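Local coordinates for protein N-acetylneuraminate epimerase (Escherichia coli, PDB 2UVK) that catalyses the interconversion of the alpha- and beta-anomers of N-acetylneuraminate, speeding their equilibration in the periplasm, at residues Trp33-Thr38 against Thr46-Phe51; Pro212-Asp217 against Asn275-Gly280. All coordinates share one frame; numbering follows the deposited sequence.

The two contacts come one after the other along the chain and lie on opposite sides of its centre, their centres about 37 Å apart and their nearest atoms about 23 Å apart. Contact 1 belongs to the first Kelch repeat and pairs strand 33-37 with strand 46-47, an edge strand of a four-stranded antiparallel propeller blade. Contact 2 joins the fifth repeat to the sixth, through two excursions that leave the blade sheets: the segment Pro212-Asp217, which carries the short strand 214-215, and the loop that follows helix 266-271. They share no sheet. One builds the body of a blade, whereas the other shapes the surroundings of Glu209, the predicted proton acceptor.

Contact 1. Residues Trp33-Thr38 against Thr46-Phe51; sequences WYKLDT and TALAAF
Trp33, Leu48 and Lys35 carry most of this contact, alongside the backbone pairing of the two strands. Leu48 N donates to Trp33 O at 2.9 Å. Next along, Lys35 and Thr46 form an antiparallel hydrogen-bonded pair: Lys35 N gives its hydrogen to Thr46 O, and Thr46 N returns one to Lys35 O. Tyr34 and Ala47, the non-hydrogen-bonded pair between, put their side chains on the other face from Lys35 and Thr46, with Tyr34 CD1 3.8 Å from Ala47 CA. This is the hairpin formed by the two outer strands of a Kelch beta-propeller blade. Leu48 CD2 packs against the lysine chain, 3.6 Å from Lys35 CD, and the two side chains cross at about a right angle. With Lys35 CG between the backbone N and the carbonyl carbon (chi1 71°) and the chain extended beyond it, CG, CD and CE all pass Leu48 CD2. An alanine at Leu48 would probably open a gap beside the Lys35 methylenes and leave the lysine chain freer to turn. Trp33 CB meets Leu48 CB at 4.0 Å. Phe51 CB sits at the edge of the Trp33 indole, near its plane and 3.8 Å from NE1. The two aromatic side chains run side by side, and Trp98 of the next repeat meets both rings. Water 1 accepts from Trp33 N and donates to Leu48 O.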
loop_
_atom_site.group_PDB
_atom_site.type_symbol
_atom_site.label_atom_id
_atom_site.label_comp_id
_atom_site.label_asym_id
_atom_site.label_seq_id
_atom_site.Cartn_x
_atom_site.Cartn_y
_atom_site.Cartn_z
ATOM N N TRP B 33 -4.278 25.765 -14.348
ATOM C CA TRP B 33 -5.633 25.302 -14.585
ATOM C C TRP B 33 -6.353 26.337 -15.436
ATOM O O TRP B 33 -6.020 27.527 -15.379
ATOM C CB TRP B 33 -6.384 25.100 -13.278
ATOM C CG TRP B 33 -6.054 23.778 -12.672
ATOM C CD1 TRP B 33 -4.938 23.472 -11.969
ATOM C CD2 TRP B 33 -6.825 22.580 -12.766
ATOM N NE1 TRP B 33 -4.979 22.150 -11.578
ATOM C CE2 TRP B 33 -6.134 21.587 -12.056
ATOM C CE3 TRP B 33 -8.056 22.253 -13.358
ATOM C CZ2 TRP B 33 -6.614 20.294 -11.947
ATOM C CZ3 TRP B 33 -8.537 20.973 -13.228
ATOM C CH2 TRP B 33 -7.825 20.008 -12.536
ATOM N N TYR B 34 -7.280 25.846 -16.234
ATOM C CA TYR B 34 -8.138 26.678 -17.076
ATOM C C TYR B 34 -9.557 26.171 -17.014
ATOM O O TYR B 34 -9.787 25.002 -16.782
ATOM C CB TYR B 34 -7.671 26.645 -18.523
ATOM C CG TYR B 34 -6.190 26.821 -18.714
ATOM C CD1 TYR B 34 -5.635 28.076 -18.856
ATOM C CD2 TYR B 34 -5.351 25.714 -18.768
ATOM C CE1 TYR B 34 -4.260 28.227 -19.038
ATOM C CE2 TYR B 34 -3.965 25.858 -18.955
ATOM C CZ TYR B 34 -3.438 27.107 -19.089
ATOM O OH TYR B 34 -2.053 27.232 -19.273
ATOM N N LYS B 35 -10.512 27.075 -17.254
ATOM C CA LYS B 35 -11.915 26.684 -17.410
ATOM C C LYS B 35 -12.483 27.189 -18.730
ATOM O O LYS B 35 -11.983 28.138 -19.301
ATOM C CB LYS B 35 -12.762 27.189 -16.252
ATOM C CG LYS B 35 -12.994 28.706 -16.226
ATOM C CD LYS B 35 -13.790 29.039 -14.991
ATOM C CE LYS B 35 -14.060 30.513 -14.866
ATOM N NZ LYS B 35 -14.829 30.757 -13.600
ATOM N N LEU B 36 -13.514 26.520 -19.212
ATOM C CA LEU B 36 -14.197 26.969 -20.419
ATOM C C LEU B 36 -15.699 26.723 -20.279
ATOM O O LEU B 36 -16.138 25.665 -19.856
ATOM C CB LEU B 36 -13.611 26.244 -21.628
ATOM C CG LEU B 36 -14.173 26.607 -22.992
ATOM C CD1 LEU B 36 -13.077 26.645 -24.038
ATOM C CD2 LEU B 36 -15.283 25.612 -23.373
ATOM N N ASP B 37 -16.485 27.743 -20.616
ATOM C CA ASP B 37 -17.944 27.653 -20.625
ATOM C C ASP B 37 -18.329 27.194 -22.023
ATOM O O ASP B 37 -18.145 27.925 -22.985
ATOM C CB ASP B 37 -18.525 29.033 -20.319
ATOM C CG ASP B 37 -20.024 29.072 -20.415
ATOM O OD1 ASP B 37 -20.652 28.015 -20.639
ATOM O OD2 ASP B 37 -20.577 30.180 -20.238
ATOM N N THR B 38 -18.825 25.969 -22.144
ATOM C CA THR B 38 -19.075 25.386 -23.462
ATOM C C THR B 38 -20.265 26.059 -24.164
ATOM O O THR B 38 -20.423 25.919 -25.369
ATOM C CB THR B 38 -19.374 23.881 -23.392
ATOM O OG1 THR B 38 -20.511 23.653 -22.549
ATOM C CG2 THR B 38 -18.147 23.077 -22.882
ATOM N N THR B 46 -10.091 30.324 -19.759
ATOM C CA THR B 46 -9.748 31.296 -18.738
ATOM C C THR B 46 -8.812 30.673 -17.703
ATOM O O THR B 46 -9.152 29.669 -17.103
ATOM C CB THR B 46 -11.021 31.790 -18.016
ATOM O OG1 THR B 46 -11.858 32.478 -18.956
ATOM C CG2 THR B 46 -10.678 32.707 -16.836
ATOM N N ALA B 47 -7.661 31.307 -17.485
ATOM C CA ALA B 47 -6.690 30.849 -16.482
ATOM C C ALA B 47 -7.224 31.008 -15.071
ATOM O O ALA B 47 -7.758 32.063 -14.690
ATOM C CB ALA B 47 -5.373 31.590 -16.627
ATOM N N LEU B 48 -7.087 29.940 -14.287
ATOM C CA LEU B 48 -7.529 29.907 -12.919
ATOM C C LEU B 48 -6.340 30.057 -11.960
ATOM O O LEU B 48 -5.175 30.117 -12.381
ATOM C CB LEU B 48 -8.288 28.597 -12.674
ATOM C CG LEU B 48 -9.478 28.297 -13.590
ATOM C CD1 LEU B 48 -10.155 26.990 -13.204
ATOM C CD2 LEU B 48 -10.500 29.476 -13.552
ATOM N N ALA B 49 -6.634 30.072 -10.676
ATOM C CA ALA B 49 -5.597 30.078 -9.661
ATOM C C ALA B 49 -4.709 28.844 -9.841
ATOM O O ALA B 49 -5.202 27.747 -10.120
ATOM C CB ALA B 49 -6.223 30.104 -8.282
ATOM N N ALA B 50 -3.414 29.052 -9.694
ATOM C CA ALA B 50 -2.442 27.969 -9.853
ATOM C C ALA B 50 -2.623 26.882 -8.804
ATOM O O ALA B 50 -2.960 27.120 -7.659
ATOM C CB ALA B 50 -1.019 28.523 -9.784
ATOM N N PHE B 51 -2.364 25.650 -9.228
ATOM C CA PHE B 51 -2.357 24.514 -8.317
ATOM C C PHE B 51 -1.201 24.660 -7.334
ATOM O O PHE B 51 -0.069 24.816 -7.768
ATOM C CB PHE B 51 -2.228 23.230 -9.142
ATOM C CG PHE B 51 -2.372 21.970 -8.340
ATOM C CD1 PHE B 51 -3.596 21.574 -7.846
ATOM C CD2 PHE B 51 -1.263 21.168 -8.075
ATOM C CE1 PHE B 51 -3.708 20.399 -7.108
ATOM C CE2 PHE B 51 -1.395 20.011 -7.352
ATOM C CZ PHE B 51 -2.600 19.630 -6.883
HETATM O O HOH W 1 -3.679 28.708 -14.118
HETATM O O HOH W 2 -13.809 30.766 -19.788
#

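Contact 2. Residues Pro212-Asp217 against Asn275-Gly280; sequences PGLRTD and NYAHEG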
loop_
_atom_site.group_PDB
_atom_site.type_symbol
_atom_site.label_atom_id
_atom_site.label_comp_id
_atom_site.label_asym_id
_atom_site.label_seq_id
_atom_site.Cartn_x
_atom_site.Cartn_y
_atom_site.Cartn_z
ATOM N N PRO B 212 4.843 -2.367 -15.283
ATOM C CA PRO B 212 5.561 -1.495 -16.218
ATOM C C PRO B 212 5.868 -2.188 -17.542
ATOM O O PRO B 212 6.474 -3.264 -17.528
ATOM C CB PRO B 212 6.797 -1.102 -15.427
ATOM C CG PRO B 212 6.352 -1.158 -14.009
ATOM C CD PRO B 212 5.478 -2.386 -13.959
ATOM N N GLY B 213 5.351 -1.631 -18.642
ATOM C CA GLY B 213 5.553 -2.156 -19.995
ATOM C C GLY B 213 4.651 -3.274 -20.497
ATOM O O GLY B 213 4.818 -3.772 -21.622
ATOM N N LEU B 214 3.699 -3.684 -19.678
ATOM C CA LEU B 214 2.728 -4.692 -20.066
ATOM C C LEU B 214 1.327 -4.220 -19.767
ATOM O O LEU B 214 1.009 -3.919 -18.614
ATOM C CB LEU B 214 2.976 -5.956 -19.271
ATOM C CG LEU B 214 1.996 -7.095 -19.549
ATOM C CD1 LEU B 214 2.191 -7.709 -20.963
ATOM C CD2 LEU B 214 2.120 -8.139 -18.454
ATOM N N ARG B 215 0.500 -4.171 -20.795
ATOM C CA ARG B 215 -0.894 -3.813 -20.656
ATOM C C ARG B 215 -1.796 -5.042 -20.728
ATOM O O ARG B 215 -1.367 -6.138 -21.169
ATOM C CB ARG B 215 -1.266 -2.835 -21.739
ATOM C CG ARG B 215 -0.643 -1.459 -21.543
ATOM C CD ARG B 215 0.134 -1.033 -22.736
ATOM N NE ARG B 215 0.717 0.300 -22.561
ATOM C CZ ARG B 215 1.875 0.552 -21.953
ATOM N NH1 ARG B 215 2.595 -0.414 -21.391
ATOM N NH2 ARG B 215 2.294 1.809 -21.859
ATOM N N THR B 216 -3.031 -4.833 -20.307
ATOM C CA THR B 216 -4.106 -5.818 -20.372
ATOM C C THR B 216 -5.195 -5.346 -21.341
ATOM O O THR B 216 -5.425 -4.137 -21.467
ATOM C CB THR B 216 -4.723 -6.069 -18.991
ATOM O OG1 THR B 216 -5.731 -7.085 -19.090
ATOM C CG2 THR B 216 -5.359 -4.820 -18.437
ATOM N N ASP B 217 -5.838 -6.284 -22.062
ATOM C CA ASP B 217 -6.998 -5.951 -22.881
ATOM C C ASP B 217 -8.304 -6.148 -22.094
ATOM O O ASP B 217 -9.388 -6.015 -22.649
ATOM C CB ASP B 217 -7.008 -6.764 -24.188
ATOM C CG ASP B 217 -7.202 -8.226 -23.955
ATOM O OD1 ASP B 217 -7.065 -8.664 -22.800
ATOM O OD2 ASP B 217 -7.494 -8.939 -24.952
ATOM N N ASN B 275 9.672 -11.686 -18.494
ATOM C CA ASN B 275 9.063 -10.700 -17.566
ATOM C C ASN B 275 9.186 -9.297 -18.102
ATOM O O ASN B 275 8.274 -8.489 -17.923
ATOM C CB ASN B 275 9.714 -10.777 -16.197
ATOM C CG ASN B 275 9.266 -11.974 -15.395
ATOM O OD1 ASN B 275 8.256 -12.600 -15.705
ATOM N ND2 ASN B 275 9.993 -12.271 -14.332
ATOM N N TYR B 276 10.325 -8.986 -18.709
ATOM C CA TYR B 276 10.585 -7.672 -19.307
ATOM C C TYR B 276 9.961 -7.706 -20.700
ATOM O O TYR B 276 10.638 -7.916 -21.720
ATOM C CB TYR B 276 12.087 -7.410 -19.306
ATOM C CG TYR B 276 12.573 -6.026 -19.704
ATOM C CD1 TYR B 276 13.912 -5.692 -19.557
ATOM C CD2 TYR B 276 11.723 -5.050 -20.213
ATOM C CE1 TYR B 276 14.399 -4.454 -19.916
ATOM C CE2 TYR B 276 12.208 -3.799 -20.574
ATOM C CZ TYR B 276 13.549 -3.513 -20.426
ATOM O OH TYR B 276 14.042 -2.269 -20.778
ATOM N N ALA B 277 8.639 -7.532 -20.733
ATOM C CA ALA B 277 7.823 -7.897 -21.878
ATOM C C ALA B 277 7.956 -6.963 -23.071
ATOM O O ALA B 277 7.591 -7.328 -24.195
ATOM C CB ALA B 277 6.347 -7.989 -21.462
ATOM N N HIS B 278 8.440 -5.748 -22.820
ATOM C CA HIS B 278 8.515 -4.710 -23.835
ATOM C C HIS B 278 9.959 -4.333 -24.166
ATOM O O HIS B 278 10.186 -3.348 -24.856
ATOM C CB HIS B 278 7.737 -3.463 -23.389
ATOM C CG HIS B 278 8.341 -2.747 -22.221
ATOM N ND1 HIS B 278 8.694 -3.376 -21.049
ATOM C CD2 HIS B 278 8.595 -1.430 -22.026
ATOM C CE1 HIS B 278 9.166 -2.487 -20.193
ATOM N NE2 HIS B 278 9.131 -1.301 -20.769
ATOM N N GLU B 279 10.925 -5.116 -23.697
ATOM C CA GLU B 279 12.336 -4.860 -24.022
ATOM C C GLU B 279 12.563 -4.708 -25.535
ATOM O O GLU B 279 12.174 -5.573 -26.323
ATOM C CB GLU B 279 13.226 -5.981 -23.480
ATOM C CG GLU B 279 14.705 -5.634 -23.561
ATOM C CD GLU B 279 15.611 -6.689 -22.934
ATOM O OE1 GLU B 279 15.102 -7.715 -22.437
ATOM O OE2 GLU B 279 16.839 -6.483 -22.933
ATOM N N GLY B 280 13.138 -3.579 -25.939
ATOM C CA GLY B 280 13.441 -3.329 -27.352
ATOM C C GLY B 280 12.287 -2.864 -28.224
ATOM O O GLY B 280 12.504 -2.464 -29.374
HETATM O O HOH W 3 7.983 -5.124 -18.907
#
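Water 3 gathers three groups between the segments: it donates to Pro212 O at 2.8 Å, accepts from Ala277 N at 3.1 Å, and takes a weak bond from His278 ND1. It thereby bridges the Pro212 carbonyl and the Ala277 amide, and its weak bond with ND1 probably helps to set the turn of the imidazole. That ring lies flat against Gly213, whose CA stands over its centre in a CH-pi contact, 3.5 Å from the centroid and 6° off the ring normal. The approach is this close because Gly213 has no CB, and the positive phi of Gly213 (84°) by itself favours glycine. His278 CG lies between the backbone N and the carbonyl carbon (chi1 68°), which starts the ring off toward Gly213 CA, 3.6 Å from CG. His278 CB is 3.4 Å from Gly213 O. Farther along, Leu214 CD1 touches Ala277 CB at 4.2 Å. Gly213 also borders the predicted proton acceptor, Glu209, whose OE2 accepts from Gly213 N and forms a salt bridge with Arg215 NH1. Tyr276 to Glu279 make a type I beta turn in the loop leading to strand 284-293; helix 266-271 packs through Tyr270 against Leu214 and Ala277, while helix 146-157 meets Pro212 through Tyr156 and Phe157.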